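Local coordinates for protein endosialidase (Enterobacteria phage phi92, PDB 4HIZ) that probably hydrolyses alpha-2,8 and alpha-2,9 linkages inside sialic acid polymers, at residues Y159-T164 with K173-W178; E163-S168 with V289-S294. All coordinates share one frame; numbering follows the deposited sequence.

Interaction 1 (Y159-T164 with K173-W178); sequences YAVIET and KKAELW. With FRU (beta-D-fructofuranose), chain G.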
ATOM      1  N   TYR A 159      22.487  -9.485  19.842  1.00 11.59           N
ATOM      2  CA  TYR A 159      23.176 -10.748  19.640  1.00 11.73           C
ATOM      3  C   TYR A 159      22.243 -11.698  18.913  1.00 11.97           C
ATOM      4  O   TYR A 159      21.063 -11.738  19.209  1.00 12.94           O
ATOM      5  CB  TYR A 159      23.574 -11.365  20.994  1.00 12.58           C
ATOM      6  CG  TYR A 159      24.855 -10.770  21.532  1.00 13.53           C
ATOM      7  CD1 TYR A 159      26.105 -11.260  21.119  1.00 13.49           C
ATOM      8  CD2 TYR A 159      24.821  -9.686  22.411  1.00 14.00           C
ATOM      9  CE1 TYR A 159      27.310 -10.665  21.592  1.00 13.53           C
ATOM     10  CE2 TYR A 159      26.016  -9.090  22.903  1.00 14.69           C
ATOM     11  CZ  TYR A 159      27.235  -9.574  22.471  1.00 14.55           C
ATOM     12  OH  TYR A 159      28.390  -9.003  22.930  1.00 15.55           O
ATOM     13  N   ALA A 160      22.783 -12.467  17.981  1.00 11.86           N
ATOM     14  CA  ALA A 160      21.972 -13.458  17.291  1.00 11.58           C
ATOM     15  C   ALA A 160      22.847 -14.668  16.968  1.00 12.71           C
ATOM     16  O   ALA A 160      24.022 -14.504  16.598  1.00 14.37           O
ATOM     17  CB  ALA A 160      21.379 -12.863  15.995  1.00 13.18           C
ATOM     18  N   VAL A 161      22.290 -15.878  17.065  1.00 12.72           N
ATOM     19  CA  VAL A 161      23.031 -17.016  16.557  1.00 12.84           C
ATOM     20  C   VAL A 161      22.515 -17.225  15.138  1.00 12.57           C
ATOM     21  O   VAL A 161      21.387 -17.704  14.935  1.00 12.72           O
ATOM     22  CB  VAL A 161      22.839 -18.309  17.385  1.00 13.39           C
ATOM     23  CG1 VAL A 161      23.671 -19.468  16.764  1.00 12.36           C
ATOM     24  CG2 VAL A 161      23.272 -18.062  18.830  1.00 14.39           C
ATOM     25  N   ILE A 162      23.336 -16.814  14.179  1.00 12.27           N
ATOM     26  CA  ILE A 162      22.988 -16.920  12.777  1.00 11.93           C
ATOM     27  C   ILE A 162      23.564 -18.218  12.258  1.00 11.75           C
ATOM     28  O   ILE A 162      24.791 -18.434  12.236  1.00 12.94           O
ATOM     29  CB  ILE A 162      23.527 -15.737  11.963  1.00 12.31           C
ATOM     30  CG1 ILE A 162      22.899 -14.426  12.465  1.00 13.20           C
ATOM     31  CG2 ILE A 162      23.258 -15.969  10.483  1.00 13.41           C
ATOM     32  CD1 ILE A 162      21.328 -14.384  12.404  1.00 12.70           C
ATOM     33  N   GLU A 163      22.667 -19.118  11.905  1.00 10.87           N
ATOM     34  CA  GLU A 163      23.029 -20.458  11.472  1.00 12.01           C
ATOM     35  C   GLU A 163      23.188 -20.508   9.966  1.00 13.36           C
ATOM     36  O   GLU A 163      22.472 -19.817   9.234  1.00 13.28           O
ATOM     37  CB  GLU A 163      21.903 -21.413  11.867  1.00 13.04           C
ATOM     38  CG  GLU A 163      21.773 -21.604  13.396  1.00 13.79           C
ATOM     39  CD  GLU A 163      20.649 -22.531  13.781  1.00 14.79           C
ATOM     40  OE1 GLU A 163      19.736 -22.781  12.932  1.00 15.45           O
ATOM     41  OE2 GLU A 163      20.650 -22.984  14.951  1.00 15.63           O
ATOM     42  N   THR A 164      24.078 -21.382   9.495  1.00 12.37           N
ATOM     43  CA  THR A 164      24.191 -21.667   8.069  1.00 13.31           C
ATOM     44  C   THR A 164      23.700 -23.097   7.876  1.00 13.56           C
ATOM     45  O   THR A 164      24.253 -24.033   8.494  1.00 13.84           O
ATOM     46  CB  THR A 164      25.654 -21.547   7.596  1.00 14.67           C
ATOM     47  OG1 THR A 164      26.082 -20.195   7.688  1.00 14.47           O
ATOM     48  CG2 THR A 164      25.809 -21.988   6.148  1.00 15.87           C
ATOM     49  N   LYS A 173      25.170 -26.609   9.019  1.00 13.13           N
ATOM     50  CA  LYS A 173      26.574 -26.668   8.608  1.00 14.19           C
ATOM     51  C   LYS A 173      27.490 -26.006   9.631  1.00 15.29           C
ATOM     52  O   LYS A 173      28.499 -26.599  10.023  1.00 17.44           O
ATOM     53  CB  LYS A 173      26.779 -26.034   7.239  1.00 16.33           C
ATOM     54  CG  LYS A 173      28.231 -26.026   6.759  1.00 19.65           C
ATOM     55  CD  LYS A 173      28.311 -25.454   5.351  1.00 24.03           C
ATOM     56  CE  LYS A 173      29.699 -25.607   4.742  1.00 31.32           C
ATOM     57  NZ  LYS A 173      30.613 -24.576   5.269  1.00 36.94           N
ATOM     58  N   LYS A 174      27.163 -24.786  10.055  1.00 15.51           N
ATOM     59  CA  LYS A 174      27.917 -24.142  11.123  1.00 16.76           C
ATOM     60  C   LYS A 174      27.030 -23.060  11.706  1.00 14.95           C
ATOM     61  O   LYS A 174      25.982 -22.743  11.150  1.00 15.65           O
ATOM     62  CB  LYS A 174      29.202 -23.504  10.586  1.00 20.59           C
ATOM     63  CG  LYS A 174      28.931 -22.382   9.575  1.00 24.27           C
ATOM     64  CD  LYS A 174      30.220 -21.940   8.861  1.00 30.66           C
ATOM     65  CE  LYS A 174      31.089 -21.065   9.733  1.00 37.07           C
ATOM     66  NZ  LYS A 174      32.526 -21.048   9.244  1.00 41.92           N
ATOM     67  N   ALA A 175      27.442 -22.489  12.829  1.00 13.80           N
ATOM     68  CA  ALA A 175      26.671 -21.413  13.439  1.00 13.82           C
ATOM     69  C   ALA A 175      27.616 -20.322  13.886  1.00 14.10           C
ATOM     70  O   ALA A 175      28.764 -20.605  14.310  1.00 15.67           O
ATOM     71  CB  ALA A 175      25.855 -21.943  14.630  1.00 14.78           C
ATOM     72  N   GLU A 176      27.140 -19.081  13.804  1.00 14.02           N
ATOM     73  CA  GLU A 176      27.975 -17.930  14.148  1.00 14.06           C
ATOM     74  C   GLU A 176      27.242 -17.066  15.120  1.00 13.83           C
ATOM     75  O   GLU A 176      26.027 -16.887  14.992  1.00 14.23           O
ATOM     76  CB  GLU A 176      28.329 -17.100  12.907  1.00 14.85           C
ATOM     77  CG  GLU A 176      29.241 -17.860  11.922  1.00 15.78           C
ATOM     78  CD  GLU A 176      29.248 -17.243  10.514  1.00 16.55           C
ATOM     79  OE1 GLU A 176      28.220 -16.670  10.062  1.00 17.21           O
ATOM     80  OE2 GLU A 176      30.311 -17.347   9.860  1.00 17.57           O
ATOM     81  N   LEU A 177      27.972 -16.502  16.080  1.00 12.90           N
ATOM     82  CA  LEU A 177      27.393 -15.480  16.941  1.00 12.42           C
ATOM     83  C   LEU A 177      27.600 -14.151  16.205  1.00 12.92           C
ATOM     84  O   LEU A 177      28.734 -13.800  15.906  1.00 14.66           O
ATOM     85  CB  LEU A 177      28.083 -15.510  18.330  1.00 13.57           C
ATOM     86  CG  LEU A 177      27.434 -14.515  19.322  1.00 14.62           C
ATOM     87  CD1 LEU A 177      26.021 -14.971  19.745  1.00 15.20           C
ATOM     88  CD2 LEU A 177      28.367 -14.329  20.544  1.00 15.02           C
ATOM     89  N   TRP A 178      26.508 -13.440  15.854  1.00 12.32           N
ATOM     90  CA  TRP A 178      26.613 -12.127  15.213  1.00 11.83           C
ATOM     91  C   TRP A 178      26.239 -11.079  16.233  1.00 12.79           C
ATOM     92  O   TRP A 178      25.275 -11.270  17.002  1.00 12.74           O
ATOM     93  CB  TRP A 178      25.628 -12.007  14.031  1.00 12.64           C
ATOM     94  CG  TRP A 178      25.975 -12.771  12.764  1.00 13.99           C
ATOM     95  CD1 TRP A 178      26.695 -13.936  12.638  1.00 15.26           C
ATOM     96  CD2 TRP A 178      25.557 -12.407  11.435  1.00 14.00           C
ATOM     97  NE1 TRP A 178      26.763 -14.305  11.296  1.00 15.03           N
ATOM     98  CE2 TRP A 178      26.072 -13.386  10.543  1.00 15.05           C
ATOM     99  CE3 TRP A 178      24.823 -11.339  10.920  1.00 13.29           C
ATOM    100  CZ2 TRP A 178      25.854 -13.331   9.160  1.00 15.72           C
ATOM    101  CZ3 TRP A 178      24.614 -11.273   9.540  1.00 13.97           C
ATOM    102  CH2 TRP A 178      25.102 -12.271   8.679  1.00 14.89           C
TER
HETATM  103  C1  FRU G   2      31.725 -17.217   4.543  1.00 26.37           C
HETATM  104  C2  FRU G   2      31.169 -16.365   5.593  1.00 25.72           C
HETATM  105  C3  FRU G   2      30.109 -16.756   6.481  1.00 23.48           C
HETATM  106  C4  FRU G   2      29.769 -15.508   7.196  1.00 22.89           C
HETATM  107  C5  FRU G   2      30.069 -14.473   6.152  1.00 25.79           C
HETATM  108  C6  FRU G   2      30.241 -13.048   6.657  1.00 29.53           C
HETATM  109  O1  FRU G   2      30.762 -17.020   3.525  1.00 27.89           O
HETATM  110  O2  FRU G   2      32.251 -16.595   6.594  1.00 27.09           O
HETATM  111  O3  FRU G   2      30.309 -17.938   7.296  1.00 22.18           O
HETATM  112  O4  FRU G   2      28.360 -15.519   7.589  1.00 20.71           O
HETATM  113  O5  FRU G   2      31.268 -14.921   5.476  1.00 26.28           O
HETATM  114  O6  FRU G   2      31.441 -12.945   7.357  1.00 33.78           O
HETATM  115  O   HOH W   1      26.395 -18.777  10.058  1.00 17.72           O

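Interaction 2 (E163-S168 with V289-S294); sequences ETRYLS and VTETHS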
ATOM      1  N   GLU A 163      22.667 -19.118  11.905  1.00 10.87           N
ATOM      2  CA  GLU A 163      23.029 -20.458  11.472  1.00 12.01           C
ATOM      3  C   GLU A 163      23.188 -20.508   9.966  1.00 13.36           C
ATOM      4  O   GLU A 163      22.472 -19.817   9.234  1.00 13.28           O
ATOM      5  CB  GLU A 163      21.903 -21.413  11.867  1.00 13.04           C
ATOM      6  CG  GLU A 163      21.773 -21.604  13.396  1.00 13.79           C
ATOM      7  CD  GLU A 163      20.649 -22.531  13.781  1.00 14.79           C
ATOM      8  OE1 GLU A 163      19.736 -22.781  12.932  1.00 15.45           O
ATOM      9  OE2 GLU A 163      20.650 -22.984  14.951  1.00 15.63           O
ATOM     10  N   THR A 164      24.078 -21.382   9.495  1.00 12.37           N
ATOM     11  CA  THR A 164      24.191 -21.667   8.069  1.00 13.31           C
ATOM     12  C   THR A 164      23.700 -23.097   7.876  1.00 13.56           C
ATOM     13  O   THR A 164      24.253 -24.033   8.494  1.00 13.84           O
ATOM     14  CB  THR A 164      25.654 -21.547   7.596  1.00 14.67           C
ATOM     15  OG1 THR A 164      26.082 -20.195   7.688  1.00 14.47           O
ATOM     16  CG2 THR A 164      25.809 -21.988   6.148  1.00 15.87           C
ATOM     17  N   ARG A 165      22.658 -23.289   7.066  1.00 12.72           N
ATOM     18  CA  ARG A 165      22.044 -24.621   6.921  1.00 12.97           C
ATOM     19  C   ARG A 165      22.012 -25.017   5.454  1.00 13.47           C
ATOM     20  O   ARG A 165      21.927 -24.161   4.557  1.00 13.84           O
ATOM     21  CB  ARG A 165      20.605 -24.632   7.499  1.00 13.15           C
ATOM     22  CG  ARG A 165      20.573 -24.026   8.958  1.00 13.78           C
ATOM     23  CD  ARG A 165      19.254 -24.330   9.726  1.00 15.40           C
ATOM     24  NE  ARG A 165      19.134 -25.764  10.016  1.00 16.37           N
ATOM     25  CZ  ARG A 165      19.221 -26.299  11.240  1.00 16.56           C
ATOM     26  NH1 ARG A 165      19.108 -27.623  11.391  1.00 16.58           N
ATOM     27  NH2 ARG A 165      19.379 -25.520  12.317  1.00 16.40           N
ATOM     28  N   TYR A 166      22.045 -26.324   5.201  1.00 13.33           N
ATOM     29  CA  TYR A 166      22.007 -26.813   3.829  1.00 13.99           C
ATOM     30  C   TYR A 166      20.613 -26.693   3.224  1.00 14.61           C
ATOM     31  O   TYR A 166      19.608 -27.050   3.836  1.00 15.66           O
ATOM     32  CB  TYR A 166      22.472 -28.288   3.806  1.00 15.30           C
ATOM     33  CG  TYR A 166      23.959 -28.442   4.035  1.00 18.71           C
ATOM     34  CD1 TYR A 166      24.856 -28.146   3.017  1.00 20.98           C
ATOM     35  CD2 TYR A 166      24.463 -28.917   5.250  1.00 19.39           C
ATOM     36  CE1 TYR A 166      26.220 -28.286   3.199  1.00 22.52           C
ATOM     37  CE2 TYR A 166      25.847 -29.075   5.441  1.00 20.86           C
ATOM     38  CZ  TYR A 166      26.700 -28.743   4.407  1.00 23.17           C
ATOM     39  OH  TYR A 166      28.057 -28.879   4.529  1.00 25.75           O
ATOM     40  N   LEU A 167      20.572 -26.247   1.982  1.00 14.15           N
ATOM     41  CA  LEU A 167      19.301 -26.216   1.251  1.00 15.33           C
ATOM     42  C   LEU A 167      18.698 -27.618   1.079  1.00 17.18           C
ATOM     43  O   LEU A 167      17.468 -27.781   1.086  1.00 18.52           O
ATOM     44  CB  LEU A 167      19.516 -25.554  -0.110  1.00 17.34           C
ATOM     45  CG  LEU A 167      19.826 -24.049  -0.051  1.00 20.45           C
ATOM     46  CD1 LEU A 167      20.450 -23.555  -1.341  1.00 23.12           C
ATOM     47  CD2 LEU A 167      18.532 -23.303   0.195  1.00 20.58           C
ATOM     48  N   SER A 168      19.558 -28.635   0.937  1.00 16.31           N
ATOM     49  CA  SER A 168      19.056 -29.946   0.550  1.00 18.41           C
ATOM     50  C   SER A 168      18.312 -30.633   1.701  1.00 18.47           C
ATOM     51  O   SER A 168      17.256 -31.228   1.493  1.00 20.65           O
ATOM     52  CB  SER A 168      20.205 -30.828   0.077  1.00 20.54           C
ATOM     53  OG  SER A 168      21.101 -31.051   1.140  1.00 22.13           O
ATOM     54  N   VAL A 289      24.121 -30.503  16.969  1.00 14.33           N
ATOM     55  CA  VAL A 289      23.090 -29.495  17.278  1.00 14.56           C
ATOM     56  C   VAL A 289      22.094 -29.469  16.138  1.00 14.52           C
ATOM     57  O   VAL A 289      22.455 -29.317  14.968  1.00 15.70           O
ATOM     58  CB  VAL A 289      23.708 -28.094  17.495  1.00 13.93           C
ATOM     59  CG1 VAL A 289      22.589 -26.988  17.723  1.00 14.26           C
ATOM     60  CG2 VAL A 289      24.653 -28.117  18.704  1.00 14.10           C
ATOM     61  N   THR A 290      20.835 -29.650  16.486  1.00 14.73           N
ATOM     62  CA  THR A 290      19.771 -29.602  15.478  1.00 14.63           C
ATOM     63  C   THR A 290      19.371 -28.144  15.288  1.00 15.31           C
ATOM     64  O   THR A 290      19.293 -27.653  14.159  1.00 16.52           O
ATOM     65  CB  THR A 290      18.575 -30.427  15.936  1.00 16.19           C
ATOM     66  OG1 THR A 290      18.979 -31.796  16.041  1.00 16.97           O
ATOM     67  CG2 THR A 290      17.436 -30.379  14.915  1.00 17.03           C
ATOM     68  N   GLU A 291      19.117 -27.468  16.399  1.00 14.69           N
ATOM     69  CA  GLU A 291      18.722 -26.050  16.369  1.00 14.45           C
ATOM     70  C   GLU A 291      19.226 -25.348  17.589  1.00 13.87           C
ATOM     71  O   GLU A 291      19.214 -25.924  18.679  1.00 14.72           O
ATOM     72  CB  GLU A 291      17.176 -25.850  16.348  1.00 16.10           C
ATOM     73  CG  GLU A 291      16.508 -26.241  15.043  1.00 18.63           C
ATOM     74  CD  GLU A 291      14.983 -26.256  15.124  1.00 21.20           C
ATOM     75  OE1 GLU A 291      14.447 -26.374  16.235  1.00 23.01           O
ATOM     76  OE2 GLU A 291      14.304 -26.130  14.088  1.00 22.51           O
ATOM     77  N   THR A 292      19.671 -24.103  17.408  1.00 13.48           N
ATOM     78  CA  THR A 292      19.782 -23.139  18.507  1.00 13.25           C
ATOM     79  C   THR A 292      18.488 -22.313  18.533  1.00 13.88           C
ATOM     80  O   THR A 292      17.912 -21.990  17.467  1.00 15.37           O
ATOM     81  CB  THR A 292      21.008 -22.214  18.365  1.00 13.32           C
ATOM     82  OG1 THR A 292      20.993 -21.509  17.120  1.00 13.50           O
ATOM     83  CG2 THR A 292      22.345 -23.041  18.422  1.00 12.71           C
ATOM     84  N   HIS A 293      18.044 -21.977  19.739  1.00 11.86           N
ATOM     85  CA  HIS A 293      16.653 -21.528  19.907  1.00 11.30           C
ATOM     86  C   HIS A 293      16.496 -20.859  21.250  1.00 11.73           C
ATOM     87  O   HIS A 293      16.869 -21.452  22.282  1.00 13.55           O
ATOM     88  CB  HIS A 293      15.723 -22.762  19.793  1.00 12.07           C
ATOM     89  CG  HIS A 293      14.261 -22.472  20.010  1.00 12.09           C
ATOM     90  ND1 HIS A 293      13.682 -22.485  21.264  1.00 11.82           N
ATOM     91  CD2 HIS A 293      13.250 -22.224  19.134  1.00 12.93           C
ATOM     92  CE1 HIS A 293      12.376 -22.264  21.149  1.00 11.75           C
ATOM     93  NE2 HIS A 293      12.092 -22.115  19.867  1.00 12.83           N
ATOM     94  N   SER A 294      16.004 -19.610  21.253  1.00 12.02           N
ATOM     95  CA  SER A 294      15.761 -18.844  22.485  1.00 11.26           C
ATOM     96  C   SER A 294      17.061 -18.218  23.020  1.00 12.04           C
ATOM     97  O   SER A 294      18.184 -18.680  22.724  1.00 13.00           O
ATOM     98  CB  SER A 294      15.055 -19.700  23.571  1.00 11.48           C
ATOM     99  OG  SER A 294      14.374 -18.881  24.514  1.00 12.24           O
TER
HETATM  100  O   HOH W   2      17.644 -22.818  14.763  1.00 21.47           O

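Interaction 1 (Y159-T164 with K173-W178)
A160, I162 and T164 form antiparallel hydrogen-bonded pairs with W178, E176 and K174, V161 and E163 form non-hydrogen-bonded pairs with L177 and A175, and the two strand axes run at 156°. At one end the hairpin carries a classic beta bulge: K173 and K174 both face T164, whose O accepts a 2.8 Å bond from K173 N and a weak one from K174 N. On one face of the sheet I162 lies across W178 at about a right angle. With I162 CG1 anti to its own carbonyl carbon (chi1 -62°), that methylene sits over the five-membered ring of W178, 3.6 Å from I162 CG1 to the ring centroid, a CH-pi contact suited to a branched aliphatic residue. Beside the same ring, W178 NE1 donates an almost straight bond to E176 OE1 (3.0 Å), in the indole plane but from above the carboxylate plane. A water donates to I162 O and E176 OE1 and accepts from T164 OG1, linking the strands. On the other face, small A175 lets its CB meet V161 CG1 at 3.9 Å, and L177 CD2 lies obliquely by Y159 CD1. The carboxylate of E176 holds the fructofuranose through both oxygens: FRU O4 donates to E176 OE1 (2.7 Å) and FRU O3 to E176 OE2 (2.6 Å). Y146 and D138 also bond this sugar. In this glycan pocket I162 covers one indole face while FRU O4 lies at the ring edge; E176 OE1 takes W178 NE1, water and FRU O4 together, which probably helps hold the carboxylate for the sugar.

Interaction 2 (E163-S168 with V289-S294)
E163 reaches T292 through a single carboxylate oxygen that two groups grip: T292 OG1 donates to E163 OE2 at 2.6 Å and T292 N at 2.9 Å. The backbone N-H arrives nearly in line with the C-O bond, the hydroxyl from above the carboxylate plane. Threonine suits this place because its OG1 lies between the backbone N and the carbonyl carbon (chi1 57°), where it can join its own N-H on one acceptor. R165 supplies the second grip. Its guanidinium meets T290 O end-on, R165 NH1 and R165 NH2 each donating at 2.8 Å, and both bonds lie in the guanidinium plane as well as the carbonyl plane. R165 NH2 also makes a salt bridge of 2.8 Å to E163 OE1, two residues back on the same strand, in the guanidinium plane but from above the carboxylate of E163, while R165 NE is taken by M170 O; the planar group is thus fixed in its rotation. E163 OE1 further accepts from H147 ND1 and from a water that also donates to T292 O, a water-mediated link between the segments. Packing adds little: E291 CG lies 4.0 Å from R165 NH2, and L172 touches the side chains of both E163 and R165. The strand axes are 9.5 Å apart, so long side chains, glutamate and arginine, must span the gap between two neighbouring sheets of the propeller. T290 OG1 bonds D313 OD2 and G312 N, just beyond strand 304-311. So many donors around a buried carboxylate would favour the ionised form of E163, and the chemistry implies a polar seam between blades in which R165 probably offsets the charge of E163.

Following the chain, strand 157-166 enters both contacts, and E163 and T164 belong to each. Interaction 1 closes a short hairpin loop, with eight residues between its segments. Interaction 2 starts from the far end of the same strand and closes a span of 120 residues, which contains strand 172-181 and the eight-stranded sheet between 185 and 264. The two therefore cross in sequence: 173-178 lies between 163-168 and 289-294. Interaction 1 acts within one propeller sheet, whereas interaction 2 joins that sheet to the edge strand 291-297 of the next. Strand 157-166 thus backs the glycan-binding strand 172-181 through I162 and carries E163 and R165 to the next sheet.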